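Local structure of endonuclease II (Enterobacteria phage t4, 2WSH) at residues Y44-N49 with V97-R102; D50-I55 with F132-N137. The protein nicks and cleaves cytosine-containing host DNA in a sequence-specific, magnesium-dependent way, so that the phage can scavenge nucleotides for its own DNA synthesis. The protein carries 1 engineered substitution. One frame throughout, in Å; residues are numbered along the deposited sequence.

Contact 1: Y44-N49 with V97-R102; sequences YAIAIN and VEFYAR. With PO4 (phosphate ion), chain E.
Four backbone hydrogen bonds zip Y44-I48 to V97-A101 as neighbouring antiparallel strands in the sheet of the GIY-YIG nuclease fold, the two segment axes running at 158°. Y44 closes the tripeptide that stands for GIY in this enzyme. The hydrogen-bonded pairs are A45 with Y100 and A47 with E98; the E98 N to A47 O bond, 2.8 Å, is the straightest at 173° and lies in the carbonyl plane, whereas A45 N approaches Y100 O from above that plane. Beside these bonds the CA-H groups of residues in the non-hydrogen-bonded pairs approach the same carbonyls, as F99 CA does A45 O at 3.2 Å.

On the face bearing Y44, I46, I48, F99 and V97, neighbours run alongside one another. F99, with CG anti to its carbonyl carbon, brings CD1 and CE1 up to I46, whose CG1 lies 3.5 Å from F99 CE1. Y44 CD1 meets the edge of the F99 ring near its plane, 4.0 Å from F99 CD1. At the far end the I48 CD1 methyl rests against V97 CG2 at 3.5 Å. Helix 61-73 packs on this face through I65 and L61. The other face carries A45, A47, Y100 and E98; there helix 8-14 sets M8 on both alanines and on Y100, and the E98 carboxylate is paired with K19.

Y44 CG occupies the crowded place between backbone N and carbonyl carbon (chi1 72°). From there the phenol stands out of the sheet to a phosphate ion, with a second hydroxyl partner in Y68: Y44 OH donates to phosphate O4 over a very short 2.5 Å, O4 lying near the ring plane.

Contact 2: D50-I55 with F132-N137; sequences DELVYI and FNPPWN. With PO4 (phosphate ion), chain E.
Y54 leaves strand 51-58 with CG anti to its backbone N (chi1 -176°) and threads past the turn P134-N137. Its CB meets W136 CB at 3.9 Å, and CG and CD1 run beside N137 OD1. CE1 then touches N137 ND2 at 3.3 Å, the amide and phenol planes lying only 6° apart. CZ and CE2 border phosphate O1, and at the tip Y54 OH donates a very short 2.5 Å hydrogen bond to that oxygen, which sits near the ring plane.

Y54 opens the YIG tripeptide of the GIY-YIG motif, and with V53 it forms a classic beta bulge opposite I46. The turn is fastened on by the backbone W136 N to V53 O, nearly along the C=O axis, and by the N137 amide, which bonds the I55 backbone twice: I55 N gives to a lone pair of N137 OD1 at 2.9 Å, and N137 ND2 gives to a lone pair of I55 O at 3.0 Å. N137 thus offers its side chain where a neighbouring strand would offer a peptide group. V53 CG2 lies 3.4 Å from the centroid of the six-membered ring of W136 in a CH-pi contact, 6° off the normal. Further back, L52 CD2 packs on F132 CD2.

Contacts 1 and 2, with centres about 9 Å apart, meet through the hairpin of strands 42-48 and 51-58. Strand 42-48 is thus held between 97-102 on one edge and 51-55 on the other. I46 carries the hairpin bonds: its O lies 2.9 Å from V53 N and its N 3.0 Å from Y54 O, both probable hydrogen bonds across the bulge. The two motif tyrosines converge, Y44 OH packing 3.5 Å from Y54 CE2, and their hydroxyls bind different oxygens of one phosphate ion, which R64 and K83 also hold. That ion probably comes from the crystallisation liquor; its position is consistent with a DNA phosphate site.

Contact 1: Y44-N49 with V97-R102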
# COMPACT_ATOMS: atom_id res chain seq x y z
N TYR A 44 8.40 -18.80 7.02
CA TYR A 44 9.49 -19.61 7.55
C TYR A 44 9.96 -20.64 6.56
O TYR A 44 9.22 -21.05 5.66
CB TYR A 44 9.13 -20.22 8.92
CG TYR A 44 8.12 -21.35 8.91
CD1 TYR A 44 8.54 -22.67 8.86
CD2 TYR A 44 6.76 -21.09 9.01
CE1 TYR A 44 7.63 -23.71 8.89
CE2 TYR A 44 5.84 -22.12 9.04
CZ TYR A 44 6.29 -23.43 8.98
OH TYR A 44 5.39 -24.47 9.00
N ALA A 45 11.21 -21.04 6.70
CA ALA A 45 11.81 -22.00 5.79
C ALA A 45 12.41 -23.13 6.60
O ALA A 45 13.09 -22.90 7.60
CB ALA A 45 12.87 -21.32 4.93
N ILE A 46 12.14 -24.36 6.18
CA ILE A 46 12.78 -25.51 6.78
C ILE A 46 13.90 -25.95 5.87
O ILE A 46 13.70 -26.10 4.66
CB ILE A 46 11.79 -26.66 6.98
CG1 ILE A 46 10.59 -26.19 7.80
CG2 ILE A 46 12.47 -27.84 7.67
CD1 ILE A 46 9.63 -27.30 8.17
N ALA A 47 15.09 -26.15 6.45
CA ALA A 47 16.26 -26.56 5.69
C ALA A 47 16.85 -27.84 6.27
O ALA A 47 17.00 -27.97 7.48
CB ALA A 47 17.32 -25.46 5.68
N ILE A 48 17.15 -28.78 5.39
CA ILE A 48 17.75 -30.06 5.77
C ILE A 48 19.10 -30.17 5.08
O ILE A 48 19.18 -30.17 3.85
CB ILE A 48 16.86 -31.25 5.36
CG1 ILE A 48 15.43 -31.07 5.87
CG2 ILE A 48 17.44 -32.55 5.87
CD1 ILE A 48 15.30 -31.14 7.38
N ASN A 49 20.16 -30.26 5.87
CA ASN A 49 21.51 -30.23 5.33
C ASN A 49 21.71 -29.01 4.43
O ASN A 49 22.28 -29.10 3.35
CB ASN A 49 21.80 -31.54 4.59
CG ASN A 49 21.67 -32.75 5.49
OD1 ASN A 49 21.97 -32.69 6.68
ND2 ASN A 49 21.20 -33.86 4.93
N VAL A 97 18.71 -30.03 10.82
CA VAL A 97 17.38 -29.47 10.56
C VAL A 97 17.27 -28.05 11.08
O VAL A 97 17.30 -27.81 12.29
CB VAL A 97 16.27 -30.32 11.22
CG1 VAL A 97 14.90 -29.68 10.97
CG2 VAL A 97 16.30 -31.75 10.71
N GLU A 98 17.13 -27.10 10.16
CA GLU A 98 17.12 -25.69 10.52
C GLU A 98 15.84 -24.97 10.10
O GLU A 98 15.25 -25.29 9.07
CB GLU A 98 18.32 -24.97 9.90
CG GLU A 98 19.67 -25.50 10.37
CD GLU A 98 20.83 -24.89 9.61
OE1 GLU A 98 20.87 -25.03 8.37
OE2 GLU A 98 21.69 -24.26 10.25
N PHE A 99 15.43 -24.01 10.91
CA PHE A 99 14.33 -23.12 10.56
C PHE A 99 14.86 -21.71 10.37
O PHE A 99 15.59 -21.19 11.21
CB PHE A 99 13.28 -23.12 11.67
CG PHE A 99 12.47 -24.38 11.74
CD1 PHE A 99 11.23 -24.45 11.14
CD2 PHE A 99 12.96 -25.50 12.39
CE1 PHE A 99 10.48 -25.61 11.20
CE2 PHE A 99 12.22 -26.66 12.45
CZ PHE A 99 10.97 -26.72 11.85
N TYR A 100 14.48 -21.09 9.25
CA TYR A 100 14.77 -19.69 8.99
C TYR A 100 13.47 -18.90 8.99
O TYR A 100 12.40 -19.44 8.72
CB TYR A 100 15.45 -19.53 7.63
CG TYR A 100 16.89 -19.99 7.58
CD1 TYR A 100 17.92 -19.07 7.46
CD2 TYR A 100 17.21 -21.34 7.64
CE1 TYR A 100 19.24 -19.48 7.41
CE2 TYR A 100 18.52 -21.76 7.60
CZ TYR A 100 19.54 -20.83 7.48
OH TYR A 100 20.85 -21.24 7.43
N ALA A 101 13.56 -17.61 9.28
CA ALA A 101 12.38 -16.75 9.27
C ALA A 101 12.61 -15.49 8.44
O ALA A 101 13.67 -14.87 8.54
CB ALA A 101 11.98 -16.38 10.68
N ARG A 102 11.62 -15.13 7.64
CA ARG A 102 11.64 -13.88 6.90
C ARG A 102 10.50 -12.99 7.38
O ARG A 102 9.33 -13.31 7.19
CB ARG A 102 11.51 -14.13 5.40
CG ARG A 102 11.18 -12.89 4.58
CD ARG A 102 11.11 -13.20 3.08
NE ARG A 102 10.44 -12.15 2.33
CZ ARG A 102 11.06 -11.15 1.71
NH1 ARG A 102 12.38 -11.05 1.74
NH2 ARG A 102 10.35 -10.24 1.05
P PO4 E . 1.95 -24.82 8.48
O1 PO4 E . 2.61 -24.57 7.14
O2 PO4 E . 0.77 -23.90 8.64
O3 PO4 E . 1.48 -26.25 8.60
O4 PO4 E . 2.98 -24.54 9.54

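Contact 2: D50-I55 with F132-N137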
# COMPACT_ATOMS: atom_id res chain seq x y z
N ASP A 50 21.18 -27.87 4.89
CA ASP A 50 21.33 -26.59 4.20
C ASP A 50 20.48 -26.46 2.94
O ASP A 50 20.62 -25.50 2.19
CB ASP A 50 22.80 -26.33 3.86
CG ASP A 50 23.68 -26.29 5.09
OD1 ASP A 50 23.33 -25.56 6.04
OD2 ASP A 50 24.72 -26.98 5.10
N GLU A 51 19.58 -27.41 2.71
CA GLU A 51 18.77 -27.41 1.49
C GLU A 51 17.31 -27.17 1.82
O GLU A 51 16.74 -27.82 2.70
CB GLU A 51 18.97 -28.70 0.70
CG GLU A 51 20.42 -28.92 0.28
CD GLU A 51 20.62 -30.16 -0.58
OE1 GLU A 51 19.73 -30.47 -1.39
OE2 GLU A 51 21.68 -30.81 -0.43
N LEU A 52 16.71 -26.21 1.13
CA LEU A 52 15.32 -25.82 1.36
C LEU A 52 14.37 -26.98 1.06
O LEU A 52 14.38 -27.52 -0.05
CB LEU A 52 14.97 -24.63 0.48
CG LEU A 52 13.56 -24.05 0.60
CD1 LEU A 52 13.37 -23.43 1.97
CD2 LEU A 52 13.30 -23.02 -0.49
N VAL A 53 13.55 -27.35 2.04
CA VAL A 53 12.56 -28.40 1.81
C VAL A 53 11.13 -27.90 1.94
O VAL A 53 10.20 -28.54 1.45
CB VAL A 53 12.77 -29.61 2.74
CG1 VAL A 53 14.15 -30.21 2.51
CG2 VAL A 53 12.57 -29.23 4.20
N TYR A 54 10.93 -26.76 2.59
CA TYR A 54 9.58 -26.30 2.87
C TYR A 54 9.48 -24.80 3.14
O TYR A 54 10.30 -24.23 3.85
CB TYR A 54 9.00 -27.06 4.06
CG TYR A 54 7.56 -26.72 4.37
CD1 TYR A 54 6.52 -27.20 3.58
CD2 TYR A 54 7.23 -25.93 5.47
CE1 TYR A 54 5.20 -26.90 3.87
CE2 TYR A 54 5.91 -25.62 5.77
CZ TYR A 54 4.90 -26.11 4.96
OH TYR A 54 3.59 -25.81 5.24
N ILE A 55 8.45 -24.18 2.57
CA ILE A 55 8.12 -22.79 2.86
C ILE A 55 6.76 -22.75 3.55
O ILE A 55 5.77 -23.23 3.00
CB ILE A 55 8.04 -21.94 1.58
CG1 ILE A 55 9.43 -21.72 0.99
CG2 ILE A 55 7.37 -20.60 1.88
CD1 ILE A 55 10.28 -20.76 1.79
N PHE A 132 10.51 -21.81 -5.76
CA PHE A 132 11.44 -22.87 -5.39
C PHE A 132 10.89 -24.29 -5.52
O PHE A 132 11.65 -25.25 -5.53
CB PHE A 132 11.96 -22.65 -3.97
CG PHE A 132 12.71 -21.37 -3.78
CD1 PHE A 132 13.85 -21.11 -4.54
CD2 PHE A 132 12.31 -20.44 -2.85
CE1 PHE A 132 14.55 -19.93 -4.37
CE2 PHE A 132 13.00 -19.26 -2.67
CZ PHE A 132 14.13 -19.00 -3.44
N ASN A 133 9.57 -24.42 -5.61
CA ASN A 133 8.94 -25.74 -5.58
C ASN A 133 9.54 -26.62 -4.48
O ASN A 133 10.03 -27.71 -4.76
CB ASN A 133 9.13 -26.46 -6.92
CG ASN A 133 8.44 -25.74 -8.06
OD1 ASN A 133 7.21 -25.60 -8.09
ND2 ASN A 133 9.23 -25.28 -9.03
N PRO A 134 9.51 -26.14 -3.22
CA PRO A 134 10.09 -26.97 -2.16
C PRO A 134 9.39 -28.32 -2.11
O PRO A 134 8.18 -28.39 -2.33
CB PRO A 134 9.79 -26.16 -0.88
CG PRO A 134 9.47 -24.77 -1.36
CD PRO A 134 8.83 -24.94 -2.69
N PRO A 135 10.14 -29.40 -1.84
CA PRO A 135 9.66 -30.78 -1.91
C PRO A 135 8.46 -31.04 -0.99
O PRO A 135 7.55 -31.78 -1.36
CB PRO A 135 10.86 -31.59 -1.42
CG PRO A 135 12.04 -30.71 -1.64
CD PRO A 135 11.54 -29.33 -1.38
N TRP A 136 8.47 -30.44 0.19
CA TRP A 136 7.45 -30.73 1.20
C TRP A 136 6.18 -29.92 1.01
O TRP A 136 5.20 -30.13 1.74
CB TRP A 136 8.01 -30.48 2.59
CG TRP A 136 9.12 -31.40 2.96
CD1 TRP A 136 9.73 -32.31 2.14
CD2 TRP A 136 9.77 -31.48 4.22
NE1 TRP A 136 10.72 -32.97 2.84
CE2 TRP A 136 10.76 -32.47 4.12
CE3 TRP A 136 9.60 -30.82 5.44
CZ2 TRP A 136 11.59 -32.82 5.18
CZ3 TRP A 136 10.42 -31.16 6.50
CH2 TRP A 136 11.41 -32.15 6.36
N ASN A 137 6.18 -29.00 0.06
CA ASN A 137 5.00 -28.20 -0.24
C ASN A 137 4.10 -28.91 -1.25
O ASN A 137 4.43 -28.98 -2.43
CB ASN A 137 5.39 -26.83 -0.76
CG ASN A 137 5.89 -25.91 0.33
OD1 ASN A 137 7.09 -25.76 0.55
ND2 ASN A 137 4.95 -25.29 1.05
P PO4 E . 1.95 -24.82 8.48
O1 PO4 E . 2.61 -24.57 7.14
O2 PO4 E . 0.77 -23.90 8.64
O3 PO4 E . 1.48 -26.25 8.60
O4 PO4 E . 2.98 -24.54 9.54